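Local coordinates for CysQ, sulfite synthesis pathway protein (Bacteroides thetaiotaomicron VPI-5482, PDB 3B8B) that probably removes the 3'-phosphate of adenosine 3',5'-bisphosphate to give AMP, using magnesium, as a member of the inositol monophosphatase superfamily, at residues 120-125 / 138-143; 239-244 / 283-288. All coordinates share one frame; numbering follows the deposited sequence. Where two conformers were deposited one is given.

Followed from the N terminus, the chain first lays down helices 20-43 and 59-75 and strands 82-84 and 100-108 before contact 1 is made. That contact closes a short loop: strand 121-128 turns back as strand 131-139, and the two pair within the six-stranded mixed sheet. Contact 2 opens only after contact 1 has closed, so the two follow in series, neither nested nor crossed. It spans a longer excursion, including helix 246-258 and strand 261-265, and returns strand 280-288 to strand 238-240 in a separate antiparallel sheet. The centres of the two contacts lie about 20 Å apart, with helix 246-258 touching segments of both.

Contact 1 (120-125 / 138-143); sequences FTVNIA and YVPVKK
V122 and Y138 face each other as an antiparallel hydrogen-bonded pair, and their two backbone bonds fasten the strands: V122 N gives to Y138 O at 2.9 Å, and Y138 N returns a bond to V122 O at 3.0 Å. Beside them, T121 CA leans on Y138 O at 3.2 Å, a CA-H...O contact that gives this oxygen a second neighbour.

Past this pair, side chains take over. The F120 ring swings across to P140 and V141 because CG stands between the backbone N and the carbonyl carbon (chi1 51°). Its CE1 corner meets P140 CG, while CZ touches V141 CG2 at 3.5 Å, the side chains of F120 and V141 crossing at about a right angle. A water bridges F120 and V141, giving a hydrogen to F120 O and accepting one from V141 N, and it sits over the centre of the F120 ring. On V122, CG2 reaches P140 CG at 4.3 Å. Within its own strand, T121 OG1 accepts from N123 ND2 at 2.8 Å, with the oxygen tilted from the amide plane.

In the surroundings, Y42 and F113 meet the F120 ring edge-to-face, and I38 of helix 20-43 packs on both F120 and V122. T121 OG1 is also hydrogen-bonded to S223 and S224, and N123 OD1 is also hydrogen-bonded to S224. The T121 backbone is hydrogen-bonded to that of D108, a predicted magnesium ligand. The arrangement is a beta hairpin in the central sheet of the inositol monophosphatase fold, whose strand 121-128 runs antiparallel beside strand 100-108, the strand carrying predicted metal ligands D105 and D108.

Contact 2 (239-244 / 283-288); sequences PRFAPT and WFIVEA. With SO4 (sulfate ion), chain B.
F241 CB sits over the face of the W283 indole in a CH-pi contact, 3.7 Å from the centroid of the five-membered ring, while the F241 ring runs nearly parallel to the six-membered ring (planes at 5°) but slides off it. With an alanine here the ring is gone, CB alone stays over W283, and the indole would probably be less firmly held. A second CH-pi contact puts R240 CB over one face of F284, and T244 OG1, itself bonded to N281, meets that ring's edge.

Backbone hydrogen bonds run from R240 N to F284 O at 2.8 Å and from F284 N to R240 O at 3.1 Å. They join strands 238-240 and 280-288 of an antiparallel sheet as a hydrogen-bonded pair, with P239 and I285 forming the neighbouring non-hydrogen-bonded one.

Charge enters through the arginine. R240 sends CG away from its own N (chi1 -167°), and a bend at chi2 carries the guanidinium to a sulfate, probably a crystallisation ion: R240 NH1 bonds its O1 and R240 NH2 its O3, both at 2.9 Å. NH1 also bonds Y238 OH; S194 and K226 also bond the sulfate.

Contact 1 (120-125 / 138-143)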
loop_
_atom_site.group_PDB
_atom_site.type_symbol
_atom_site.label_atom_id
_atom_site.label_comp_id
_atom_site.label_asym_id
_atom_site.label_seq_id
_atom_site.Cartn_x
_atom_site.Cartn_y
_atom_site.Cartn_z
ATOM N N PHE A 120 2.302 1.491 -10.290
ATOM C CA PHE A 120 2.983 0.627 -9.308
ATOM C C PHE A 120 3.305 1.465 -8.060
ATOM O O PHE A 120 3.295 2.700 -8.098
ATOM C CB PHE A 120 4.233 0.001 -9.911
ATOM C CG PHE A 120 5.168 1.003 -10.563
ATOM C CD1 PHE A 120 6.122 1.699 -9.824
ATOM C CD2 PHE A 120 5.058 1.266 -11.930
ATOM C CE1 PHE A 120 6.960 2.619 -10.433
ATOM C CE2 PHE A 120 5.900 2.173 -12.531
ATOM C CZ PHE A 120 6.814 2.873 -11.797
ATOM N N THR A 121 3.588 0.773 -6.949
ATOM C CA THR A 121 3.708 1.428 -5.657
ATOM C C THR A 121 4.816 0.796 -4.804
ATOM O O THR A 121 5.200 -0.368 -4.989
ATOM C CB THR A 121 2.405 1.279 -4.836
ATOM O OG1 THR A 121 2.128 -0.122 -4.656
ATOM C CG2 THR A 121 1.200 1.963 -5.524
ATOM N N VAL A 122 5.295 1.590 -3.859
ATOM C CA VAL A 122 6.116 1.123 -2.744
ATOM C C VAL A 122 5.193 1.035 -1.527
ATOM O O VAL A 122 4.396 1.964 -1.291
ATOM C CB VAL A 122 7.259 2.116 -2.450
ATOM C CG1 VAL A 122 8.177 1.569 -1.344
ATOM C CG2 VAL A 122 8.085 2.436 -3.724
ATOM N N ASN A 123 5.290 -0.064 -0.765
ATOM C CA ASN A 123 4.377 -0.345 0.353
ATOM C C ASN A 123 5.165 -0.698 1.617
ATOM O O ASN A 123 5.932 -1.669 1.611
ATOM C CB ASN A 123 3.407 -1.494 0.039
ATOM C CG ASN A 123 2.552 -1.196 -1.167
ATOM O OD1 ASN A 123 1.430 -0.751 -1.023
ATOM N ND2 ASN A 123 3.129 -1.387 -2.369
ATOM N N ILE A 124 5.004 0.113 2.662
ATOM C CA ILE A 124 5.667 -0.114 3.976
ATOM C C ILE A 124 4.637 0.009 5.105
ATOM O O ILE A 124 3.973 1.035 5.225
ATOM C CB ILE A 124 6.821 0.860 4.204
ATOM C CG1 ILE A 124 7.906 0.679 3.128
ATOM C CG2 ILE A 124 7.439 0.626 5.614
ATOM C CD1 ILE A 124 9.006 1.759 3.229
ATOM N N ALA A 125 4.472 -1.061 5.887
ATOM C CA ALA A 125 3.588 -1.074 7.031
ATOM C C ALA A 125 4.349 -1.468 8.288
ATOM O O ALA A 125 5.223 -2.360 8.231
ATOM C CB ALA A 125 2.448 -2.097 6.815
ATOM N N TYR A 138 3.783 4.900 -1.616
ATOM C CA TYR A 138 4.304 5.912 -2.527
ATOM C C TYR A 138 4.102 5.449 -3.958
ATOM O O TYR A 138 4.392 4.293 -4.290
ATOM C CB TYR A 138 5.784 6.204 -2.268
ATOM C CG TYR A 138 6.320 7.376 -3.078
ATOM C CD1 TYR A 138 5.656 8.615 -3.097
ATOM C CD2 TYR A 138 7.508 7.273 -3.806
ATOM C CE1 TYR A 138 6.161 9.671 -3.828
ATOM C CE2 TYR A 138 7.990 8.324 -4.535
ATOM C CZ TYR A 138 7.339 9.516 -4.533
ATOM O OH TYR A 138 7.865 10.571 -5.249
ATOM N N VAL A 139 3.557 6.345 -4.783
ATOM C CA VAL A 139 3.282 6.090 -6.194
ATOM C C VAL A 139 4.320 6.896 -6.994
ATOM O O VAL A 139 4.143 8.098 -7.226
ATOM C CB VAL A 139 1.858 6.546 -6.597
ATOM C CG1 VAL A 139 1.547 6.030 -8.009
ATOM C CG2 VAL A 139 0.813 6.049 -5.575
ATOM N N PRO A 140 5.467 6.269 -7.313
ATOM C CA PRO A 140 6.578 7.090 -7.825
ATOM C C PRO A 140 6.305 7.893 -9.100
ATOM O O PRO A 140 6.753 9.042 -9.219
ATOM C CB PRO A 140 7.703 6.068 -8.029
ATOM C CG PRO A 140 7.398 4.967 -7.099
ATOM C CD PRO A 140 5.887 4.861 -7.114
ATOM N N VAL A 141 5.598 7.316 -10.066
ATOM C CA VAL A 141 5.317 8.050 -11.311
ATOM C C VAL A 141 4.504 9.334 -11.071
ATOM O O VAL A 141 4.766 10.359 -11.682
ATOM C CB VAL A 141 4.621 7.142 -12.345
ATOM C CG1 VAL A 141 4.169 7.976 -13.579
ATOM C CG2 VAL A 141 5.591 5.990 -12.772
ATOM N N LYS A 142 3.547 9.246 -10.162
ATOM C CA LYS A 142 2.615 10.327 -9.858
ATOM C C LYS A 142 3.072 11.270 -8.743
ATOM O O LYS A 142 2.401 12.283 -8.493
ATOM C CB LYS A 142 1.268 9.723 -9.456
ATOM C CG LYS A 142 0.623 8.828 -10.490
ATOM C CD LYS A 142 -0.752 8.484 -10.132
ATOM C CE LYS A 142 -1.644 9.682 -10.289
ATOM N NZ LYS A 142 -3.007 9.227 -10.457
ATOM N N LYS A 143 4.167 10.903 -8.065
ATOM C CA LYS A 143 4.723 11.631 -6.918
ATOM C C LYS A 143 3.639 11.858 -5.863
ATOM O O LYS A 143 3.509 12.947 -5.284
ATOM C CB LYS A 143 5.389 12.928 -7.374
ATOM C CG LYS A 143 6.602 12.676 -8.248
ATOM C CD LYS A 143 6.249 12.459 -9.714
ATOM C CE LYS A 143 7.468 11.987 -10.540
ATOM N NZ LYS A 143 7.131 11.795 -11.964
HETATM O O HOH W 1 4.078 4.746 -9.968
#

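Contact 2 (239-244 / 283-288)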
loop_
_atom_site.group_PDB
_atom_site.type_symbol
_atom_site.label_atom_id
_atom_site.label_comp_id
_atom_site.label_asym_id
_atom_site.label_seq_id
_atom_site.Cartn_x
_atom_site.Cartn_y
_atom_site.Cartn_z
ATOM N N PRO A 239 -13.437 -4.659 -3.640
ATOM C CA PRO A 239 -13.469 -6.096 -3.338
ATOM C C PRO A 239 -12.371 -6.782 -4.110
ATOM O O PRO A 239 -12.176 -6.497 -5.308
ATOM C CB PRO A 239 -14.856 -6.504 -3.820
ATOM C CG PRO A 239 -15.089 -5.601 -5.041
ATOM C CD PRO A 239 -14.323 -4.329 -4.788
ATOM N N ARG A 240 -11.631 -7.669 -3.476
ATOM C CA ARG A 240 -10.581 -8.402 -4.183
ATOM C C ARG A 240 -10.701 -9.876 -3.806
ATOM O O ARG A 240 -10.221 -10.313 -2.758
ATOM C CB ARG A 240 -9.190 -7.845 -3.893
ATOM C CG ARG A 240 -8.132 -8.375 -4.844
ATOM C CD ARG A 240 -8.439 -7.850 -6.199
ATOM N NE ARG A 240 -7.561 -8.316 -7.253
ATOM C CZ ARG A 240 -6.385 -7.758 -7.537
ATOM N NH1 ARG A 240 -5.916 -6.758 -6.800
ATOM N NH2 ARG A 240 -5.669 -8.207 -8.567
ATOM N N PHE A 241 -11.385 -10.629 -4.666
ATOM C CA PHE A 241 -11.604 -12.069 -4.450
ATOM C C PHE A 241 -10.595 -12.837 -5.294
ATOM O O PHE A 241 -10.928 -13.524 -6.276
ATOM C CB PHE A 241 -13.048 -12.446 -4.766
ATOM C CG PHE A 241 -14.079 -11.782 -3.874
ATOM C CD1 PHE A 241 -13.729 -10.854 -2.879
ATOM C CD2 PHE A 241 -15.408 -12.077 -4.038
ATOM C CE1 PHE A 241 -14.727 -10.252 -2.090
ATOM C CE2 PHE A 241 -16.384 -11.508 -3.243
ATOM C CZ PHE A 241 -16.048 -10.591 -2.290
ATOM N N ALA A 242 -9.340 -12.662 -4.883
ATOM C CA ALA A 242 -8.178 -13.126 -5.609
ATOM C C ALA A 242 -7.069 -13.240 -4.573
ATOM O O ALA A 242 -7.085 -12.512 -3.590
ATOM C CB ALA A 242 -7.808 -12.141 -6.707
ATOM N N PRO A 243 -6.088 -14.100 -4.816
ATOM C CA PRO A 243 -4.958 -14.218 -3.921
ATOM C C PRO A 243 -4.047 -12.973 -3.971
ATOM O O PRO A 243 -3.727 -12.467 -5.051
ATOM C CB PRO A 243 -4.248 -15.492 -4.406
ATOM C CG PRO A 243 -4.622 -15.590 -5.830
ATOM C CD PRO A 243 -5.974 -14.995 -5.982
ATOM N N THR A 244 -3.718 -12.446 -2.795
ATOM C CA THR A 244 -2.742 -11.347 -2.659
ATOM C C THR A 244 -1.889 -11.698 -1.452
ATOM O O THR A 244 -2.238 -12.583 -0.706
ATOM C CB THR A 244 -3.427 -9.993 -2.430
ATOM O OG1 THR A 244 -4.132 -9.997 -1.177
ATOM C CG2 THR A 244 -4.361 -9.603 -3.579
ATOM N N TRP A 283 -9.503 -13.640 0.520
ATOM C CA TRP A 283 -10.293 -12.615 -0.121
ATOM C C TRP A 283 -10.536 -11.471 0.851
ATOM O O TRP A 283 -10.777 -11.722 2.034
ATOM C CB TRP A 283 -11.646 -13.157 -0.511
ATOM C CG TRP A 283 -11.628 -14.199 -1.580
ATOM C CD1 TRP A 283 -10.574 -14.589 -2.328
ATOM C CD2 TRP A 283 -12.763 -14.908 -2.073
ATOM N NE1 TRP A 283 -10.980 -15.537 -3.258
ATOM C CE2 TRP A 283 -12.320 -15.750 -3.106
ATOM C CE3 TRP A 283 -14.104 -14.916 -1.731
ATOM C CZ2 TRP A 283 -13.188 -16.597 -3.810
ATOM C CZ3 TRP A 283 -14.973 -15.748 -2.438
ATOM C CH2 TRP A 283 -14.503 -16.585 -3.445
ATOM N N PHE A 284 -10.517 -10.239 0.345
ATOM C CA PHE A 284 -10.815 -9.075 1.194
ATOM C C PHE A 284 -11.741 -8.080 0.510
ATOM O O PHE A 284 -11.930 -8.128 -0.709
ATOM C CB PHE A 284 -9.523 -8.399 1.685
ATOM C CG PHE A 284 -8.708 -7.746 0.610
ATOM C CD1 PHE A 284 -9.016 -6.466 0.180
ATOM C CD2 PHE A 284 -7.615 -8.391 0.023
ATOM C CE1 PHE A 284 -8.287 -5.847 -0.782
ATOM C CE2 PHE A 284 -6.874 -7.759 -0.956
ATOM C CZ PHE A 284 -7.203 -6.478 -1.350
ATOM N N ILE A 285 -12.288 -7.189 1.331
ATOM C CA ILE A 285 -13.164 -6.100 0.901
ATOM C C ILE A 285 -12.814 -4.852 1.706
ATOM O O ILE A 285 -12.873 -4.873 2.951
ATOM C CB ILE A 285 -14.639 -6.395 1.180
ATOM C CG1 ILE A 285 -15.105 -7.654 0.450
ATOM C CG2 ILE A 285 -15.527 -5.227 0.756
ATOM C CD1 ILE A 285 -16.413 -8.123 0.953
ATOM N N VAL A 286 -12.484 -3.772 1.009
ATOM C CA VAL A 286 -12.208 -2.495 1.636
ATOM C C VAL A 286 -13.465 -1.644 1.524
ATOM O O VAL A 286 -13.989 -1.444 0.413
ATOM C CB VAL A 286 -11.043 -1.765 0.945
ATOM C CG1 VAL A 286 -10.593 -0.544 1.807
ATOM C CG2 VAL A 286 -9.857 -2.703 0.655
ATOM N N GLU A 287 -13.947 -1.143 2.656
ATOM C CA GLU A 287 -15.177 -0.339 2.680
ATOM C C GLU A 287 -15.180 0.472 3.975
ATOM O O GLU A 287 -14.313 0.303 4.833
ATOM C CB GLU A 287 -16.417 -1.254 2.564
ATOM C CG GLU A 287 -16.554 -2.238 3.714
ATOM C CD GLU A 287 -17.711 -3.261 3.559
ATOM O OE1 GLU A 287 -17.541 -4.290 2.879
ATOM O OE2 GLU A 287 -18.749 -3.044 4.180
ATOM N N ALA A 288 -16.174 1.340 4.141
ATOM C CA ALA A 288 -16.344 2.068 5.389
ATOM C C ALA A 288 -16.457 1.125 6.579
ATOM O O ALA A 288 -17.047 0.052 6.453
ATOM C CB ALA A 288 -17.598 2.965 5.294
HETATM S S SO4 B . -3.013 -5.374 -8.719
HETATM O O1 SO4 B . -3.549 -5.101 -7.382
HETATM O O2 SO4 B . -1.564 -5.137 -8.674
HETATM O O3 SO4 B . -3.214 -6.809 -9.021
HETATM O O4 SO4 B . -3.643 -4.641 -9.764
#